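Putative dehydrogenase (Pseudomonas fluorescens, PDB 6UUG) acts as a two-component flavin-dependent methanesulfinate monooxygenase, working in bacterial sulfur assimilation. Local coordinates at residues E49-R61 and N206-S218. Sequence-based numbering, arbitrary orientation.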
loop_
_atom_site.group_PDB
_atom_site.type_symbol
_atom_site.label_atom_id
_atom_site.label_comp_id
_atom_site.label_asym_id
_atom_site.label_seq_id
_atom_site.Cartn_x
_atom_site.Cartn_y
_atom_site.Cartn_z
ATOM N N GLU A 49 24.698 -14.008 -17.690
ATOM C CA GLU A 49 25.597 -15.124 -17.405
ATOM C C GLU A 49 26.501 -14.827 -16.214
ATOM O O GLU A 49 26.827 -15.726 -15.432
ATOM C CB GLU A 49 26.439 -15.446 -18.645
ATOM N N ARG A 50 26.930 -13.571 -16.063
ATOM C CA ARG A 50 27.835 -13.240 -14.969
ATOM C C ARG A 50 27.106 -13.126 -13.632
ATOM O O ARG A 50 27.726 -13.317 -12.578
ATOM C CB ARG A 50 28.593 -11.942 -15.286
ATOM C CG ARG A 50 29.560 -12.076 -16.461
ATOM C CD ARG A 50 30.396 -10.824 -16.678
ATOM N NE ARG A 50 29.637 -9.756 -17.326
ATOM C CZ ARG A 50 29.160 -8.687 -16.692
ATOM N NH1 ARG A 50 29.377 -8.528 -15.395
ATOM N NH2 ARG A 50 28.482 -7.768 -17.362
ATOM N N ASP A 51 25.809 -12.794 -13.647
ATOM C CA ASP A 51 25.029 -12.837 -12.413
ATOM C C ASP A 51 24.991 -14.255 -11.849
ATOM O O ASP A 51 25.064 -14.450 -10.633
ATOM C CB ASP A 51 23.615 -12.313 -12.672
ATOM C CG ASP A 51 22.693 -12.499 -11.482
ATOM O OD1 ASP A 51 22.807 -11.723 -10.508
ATOM O OD2 ASP A 51 21.856 -13.427 -11.527
ATOM N N GLU A 52 24.912 -15.253 -12.732
ATOM C CA GLU A 52 24.968 -16.647 -12.301
ATOM C C GLU A 52 26.368 -17.025 -11.828
ATOM O O GLU A 52 26.531 -17.639 -10.766
ATOM C CB GLU A 52 24.523 -17.558 -13.448
ATOM C CG GLU A 52 24.809 -19.039 -13.213
ATOM C CD GLU A 52 24.618 -19.876 -14.465
ATOM O OE1 GLU A 52 24.267 -19.299 -15.518
ATOM O OE2 GLU A 52 24.822 -21.108 -14.399
ATOM N N ARG A 53 27.393 -16.648 -12.598
ATOM C CA ARG A 53 28.756 -17.084 -12.302
ATOM C C ARG A 53 29.280 -16.478 -11.006
ATOM O O ARG A 53 29.953 -17.161 -10.225
ATOM C CB ARG A 53 29.679 -16.732 -13.469
ATOM C CG ARG A 53 31.165 -16.764 -13.122
ATOM C CD ARG A 53 32.037 -17.052 -14.337
ATOM N NE ARG A 53 32.266 -15.877 -15.175
ATOM C CZ ARG A 53 31.566 -15.580 -16.267
ATOM N NH1 ARG A 53 30.577 -16.373 -16.664
ATOM N NH2 ARG A 53 31.857 -14.489 -16.965
ATOM N N GLY A 54 28.985 -15.204 -10.753
ATOM C CA GLY A 54 29.595 -14.564 -9.604
ATOM C C GLY A 54 31.083 -14.336 -9.848
ATOM O O GLY A 54 31.568 -14.320 -10.982
ATOM N N GLY A 55 31.811 -14.157 -8.747
ATOM C CA GLY A 55 33.243 -13.964 -8.819
ATOM C C GLY A 55 33.628 -12.565 -9.267
ATOM O O GLY A 55 32.815 -11.635 -9.296
ATOM N N THR A 56 34.903 -12.427 -9.637
ATOM C CA THR A 56 35.447 -11.136 -10.052
ATOM C C THR A 56 35.192 -10.913 -11.537
ATOM O O THR A 56 35.592 -11.753 -12.356
ATOM C CB THR A 56 36.940 -11.060 -9.765
ATOM O OG1 THR A 56 37.185 -11.414 -8.398
ATOM C CG2 THR A 56 37.460 -9.636 -10.006
ATOM N N PRO A 57 34.540 -9.814 -11.929
ATOM C CA PRO A 57 34.347 -9.506 -13.364
ATOM C C PRO A 57 35.588 -8.839 -13.945
ATOM O O PRO A 57 35.624 -7.640 -14.243
ATOM C CB PRO A 57 33.127 -8.578 -13.338
ATOM C CG PRO A 57 33.241 -7.855 -12.016
ATOM C CD PRO A 57 33.981 -8.770 -11.049
ATOM N N LYS A 58 36.646 -9.641 -14.103
ATOM C CA LYS A 58 37.957 -9.091 -14.453
ATOM C C LYS A 58 37.943 -8.411 -15.818
ATOM O O LYS A 58 38.502 -7.318 -15.978
ATOM C CB LYS A 58 39.007 -10.203 -14.401
ATOM C CG LYS A 58 40.378 -9.808 -14.932
ATOM C CD LYS A 58 41.004 -8.676 -14.132
ATOM C CE LYS A 58 42.447 -8.429 -14.579
ATOM N NZ LYS A 58 43.015 -7.157 -14.040
ATOM N N ALA A 59 37.316 -9.039 -16.821
ATOM C CA ALA A 59 37.259 -8.435 -18.148
ATOM C C ALA A 59 36.541 -7.086 -18.119
ATOM O O ALA A 59 36.951 -6.133 -18.798
ATOM C CB ALA A 59 36.568 -9.392 -19.123
ATOM N N GLU A 60 35.465 -6.988 -17.335
ATOM C CA GLU A 60 34.726 -5.732 -17.248
ATOM C C GLU A 60 35.514 -4.679 -16.474
ATOM O O GLU A 60 35.483 -3.494 -16.821
ATOM C CB GLU A 60 33.358 -5.974 -16.601
ATOM C CG GLU A 60 32.388 -6.799 -17.448
ATOM C CD GLU A 60 32.828 -8.251 -17.653
ATOM O OE1 GLU A 60 33.442 -8.837 -16.730
ATOM O OE2 GLU A 60 32.565 -8.802 -18.748
ATOM N N ARG A 61 36.223 -5.093 -15.425
ATOM C CA ARG A 61 37.045 -4.152 -14.674
ATOM C C ARG A 61 38.189 -3.624 -15.530
ATOM O O ARG A 61 38.524 -2.436 -15.463
ATOM C CB ARG A 61 37.570 -4.813 -13.398
ATOM C CG ARG A 61 36.468 -5.187 -12.390
ATOM C CD ARG A 61 37.003 -6.011 -11.223
ATOM N NE ARG A 61 37.995 -5.264 -10.464
ATOM C CZ ARG A 61 37.718 -4.479 -9.428
ATOM N NH1 ARG A 61 36.461 -4.337 -8.999
ATOM N NH2 ARG A 61 38.700 -3.829 -8.819
ATOM N N ASN A 206 38.045 -13.369 -0.921
ATOM C CA ASN A 206 37.134 -13.457 -2.061
ATOM C C ASN A 206 36.148 -14.610 -1.874
ATOM O O ASN A 206 35.936 -15.437 -2.762
ATOM C CB ASN A 206 37.905 -13.596 -3.376
ATOM C CG ASN A 206 37.234 -12.860 -4.529
ATOM O OD1 ASN A 206 36.052 -12.506 -4.459
ATOM N ND2 ASN A 206 37.990 -12.626 -5.597
ATOM N N ASP A 207 35.560 -14.663 -0.681
ATOM C CA ASP A 207 34.511 -15.614 -0.342
ATOM C C ASP A 207 33.118 -15.013 -0.486
ATOM O O ASP A 207 32.143 -15.613 -0.018
ATOM C CB ASP A 207 34.711 -16.122 1.087
ATOM C CG ASP A 207 34.889 -14.990 2.081
ATOM O OD1 ASP A 207 35.513 -13.972 1.709
ATOM O OD2 ASP A 207 34.401 -15.110 3.225
ATOM N N TRP A 208 33.010 -13.840 -1.107
ATOM C CA TRP A 208 31.729 -13.165 -1.258
ATOM C C TRP A 208 30.723 -14.064 -1.969
ATOM O O TRP A 208 30.938 -14.473 -3.114
ATOM C CB TRP A 208 31.926 -11.862 -2.030
ATOM C CG TRP A 208 30.658 -11.109 -2.279
ATOM C CD1 TRP A 208 30.117 -10.791 -3.496
ATOM C CD2 TRP A 208 29.767 -10.573 -1.289
ATOM N NE1 TRP A 208 28.943 -10.088 -3.322
ATOM C CE2 TRP A 208 28.708 -9.940 -1.978
ATOM C CE3 TRP A 208 29.758 -10.569 0.111
ATOM C CZ2 TRP A 208 27.658 -9.301 -1.312
ATOM C CZ3 TRP A 208 28.713 -9.936 0.771
ATOM C CH2 TRP A 208 27.676 -9.315 0.059
ATOM N N ASN A 209 29.622 -14.366 -1.280
ATOM C CA ASN A 209 28.612 -15.288 -1.797
ATOM C C ASN A 209 27.255 -14.795 -1.296
ATOM O O ASN A 209 26.860 -15.093 -0.163
ATOM C CB ASN A 209 28.903 -16.716 -1.346
ATOM C CG ASN A 209 28.218 -17.757 -2.211
ATOM O OD1 ASN A 209 27.921 -17.518 -3.387
ATOM N ND2 ASN A 209 27.965 -18.928 -1.633
ATOM N N ASN A 210 26.550 -14.049 -2.142
ATOM C CA ASN A 210 25.330 -13.361 -1.744
ATOM C C ASN A 210 24.278 -13.552 -2.832
ATOM O O ASN A 210 24.606 -13.899 -3.969
ATOM C CB ASN A 210 25.627 -11.881 -1.498
ATOM C CG ASN A 210 24.552 -11.192 -0.703
ATOM O OD1 ASN A 210 23.477 -10.908 -1.227
ATOM N ND2 ASN A 210 24.839 -10.895 0.567
ATOM N N ILE A 211 23.000 -13.347 -2.478
ATOM C CA ILE A 211 21.946 -13.556 -3.475
ATOM C C ILE A 211 21.925 -12.426 -4.496
ATOM O O ILE A 211 21.451 -12.614 -5.625
ATOM C CB ILE A 211 20.561 -13.729 -2.821
ATOM C CG1 ILE A 211 20.168 -12.464 -2.049
ATOM C CG2 ILE A 211 20.537 -14.993 -1.953
ATOM C CD1 ILE A 211 18.673 -12.177 -2.037
ATOM N N GLY A 212 22.425 -11.237 -4.126
ATOM C CA GLY A 212 22.540 -10.131 -5.050
ATOM C C GLY A 212 23.928 -9.516 -4.967
ATOM O O GLY A 212 24.742 -9.884 -4.114
ATOM N N GLN A 213 24.181 -8.557 -5.866
ATOM C CA GLN A 213 25.485 -7.888 -5.939
ATOM C C GLN A 213 26.623 -8.899 -6.049
ATOM O O GLN A 213 27.656 -8.778 -5.384
ATOM C CB GLN A 213 25.702 -6.973 -4.731
ATOM C CG GLN A 213 24.730 -5.814 -4.650
ATOM C CD GLN A 213 24.735 -4.956 -5.904
ATOM O OE1 GLN A 213 24.015 -5.236 -6.861
ATOM N NE2 GLN A 213 25.552 -3.901 -5.903
ATOM N N ARG A 214 26.439 -9.901 -6.909
ATOM C CA ARG A 214 27.266 -11.103 -6.864
ATOM C C ARG A 214 28.652 -10.923 -7.474
ATOM O O ARG A 214 29.429 -11.885 -7.481
ATOM C CB ARG A 214 26.537 -12.260 -7.553
ATOM C CG ARG A 214 25.294 -12.701 -6.778
ATOM C CD ARG A 214 24.561 -13.880 -7.416
ATOM N NE ARG A 214 25.461 -14.931 -7.888
ATOM C CZ ARG A 214 26.082 -15.816 -7.106
ATOM N NH1 ARG A 214 25.925 -15.784 -5.787
ATOM N NH2 ARG A 214 26.877 -16.734 -7.649
ATOM N N GLN A 215 28.992 -9.731 -7.974
ATOM C CA GLN A 215 30.318 -9.503 -8.544
ATOM C C GLN A 215 30.982 -8.266 -7.945
ATOM O O GLN A 215 31.825 -7.638 -8.591
ATOM C CB GLN A 215 30.250 -9.400 -10.069
ATOM C CG GLN A 215 29.901 -10.731 -10.757
ATOM C CD GLN A 215 30.224 -10.741 -12.246
ATOM O OE1 GLN A 215 29.784 -9.867 -13.001
ATOM N NE2 GLN A 215 31.013 -11.731 -12.675
ATOM N N THR A 216 30.637 -7.920 -6.702
ATOM C CA THR A 216 31.270 -6.815 -5.987
ATOM C C THR A 216 32.424 -7.254 -5.085
ATOM O O THR A 216 33.047 -6.396 -4.450
ATOM C CB THR A 216 30.233 -6.058 -5.143
ATOM O OG1 THR A 216 29.618 -6.960 -4.205
ATOM C CG2 THR A 216 29.166 -5.449 -6.039
ATOM N N ASP A 217 32.718 -8.557 -5.003
ATOM C CA ASP A 217 33.846 -9.065 -4.209
ATOM C C ASP A 217 33.771 -8.618 -2.749
ATOM O O ASP A 217 34.795 -8.351 -2.119
ATOM C CB ASP A 217 35.193 -8.637 -4.815
ATOM C CG ASP A 217 35.391 -9.138 -6.235
ATOM O OD1 ASP A 217 35.124 -10.335 -6.491
ATOM O OD2 ASP A 217 35.816 -8.331 -7.097
ATOM N N SER A 218 32.560 -8.540 -2.191
ATOM C CA SER A 218 32.403 -7.966 -0.854
ATOM C C SER A 218 32.719 -8.980 0.246
ATOM O O SER A 218 32.091 -8.957 1.311
ATOM C CB SER A 218 30.984 -7.408 -0.659
ATOM O OG SER A 218 30.723 -6.289 -1.496
HETATM O O HOH W 1 23.986 -10.204 -8.567
HETATM O O HOH W 2 32.629 -12.612 -14.782
HETATM O O HOH W 3 34.463 -6.319 -8.694
#
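Arg214 and Gln215, in the loop joining strands 202-204 and 221-228, grip the C-terminal end of helix 32-53 and the turn leading to helix 58-67, so in this acyl-CoA dehydrogenase-type fold the contact joins the N-terminal helices to the beta domain. The tight part centres on Gln215, whose side chain lies beside Arg50 and Pro57. Gln215 OE1 accepts from Arg50 NH1 at 2.8 Å, in the carbonyl plane, with guanidinium and amide only 22° apart; NH1 also salt-bridges Asp99, and NE bonds to Thr46. Gln215 NE2 donates to Gly54 O at 3.1 Å, from above that carbonyl's plane, while Pro57 CB packs 3.6 Å from Gln215 OE1. Arg214 binds two carbonyls of the helix's last turn: a bend at chi3 (43°) turns its guanidinium so that Arg214 NE meets Asp51 O at 2.8 Å, almost in line with the carbonyl, and NH2 reaches Glu52 O at a longer 3.3 Å. A leucine in its place would probably leave both carbonyls without these donors and Asn210 O without its bond from NH1. Gly54, at positive phi, has no side chain that could collide with NH2. The solvent side lies at exposed Glu52 and Arg53, whose side chains point away from the loop; there water 2 accepts from Gln215 NE2 and, weakly, from Arg53 NH2. Thr56 OG1 donates to Asp217 OD1 at 3.0 Å, approaching from above the carboxylate plane.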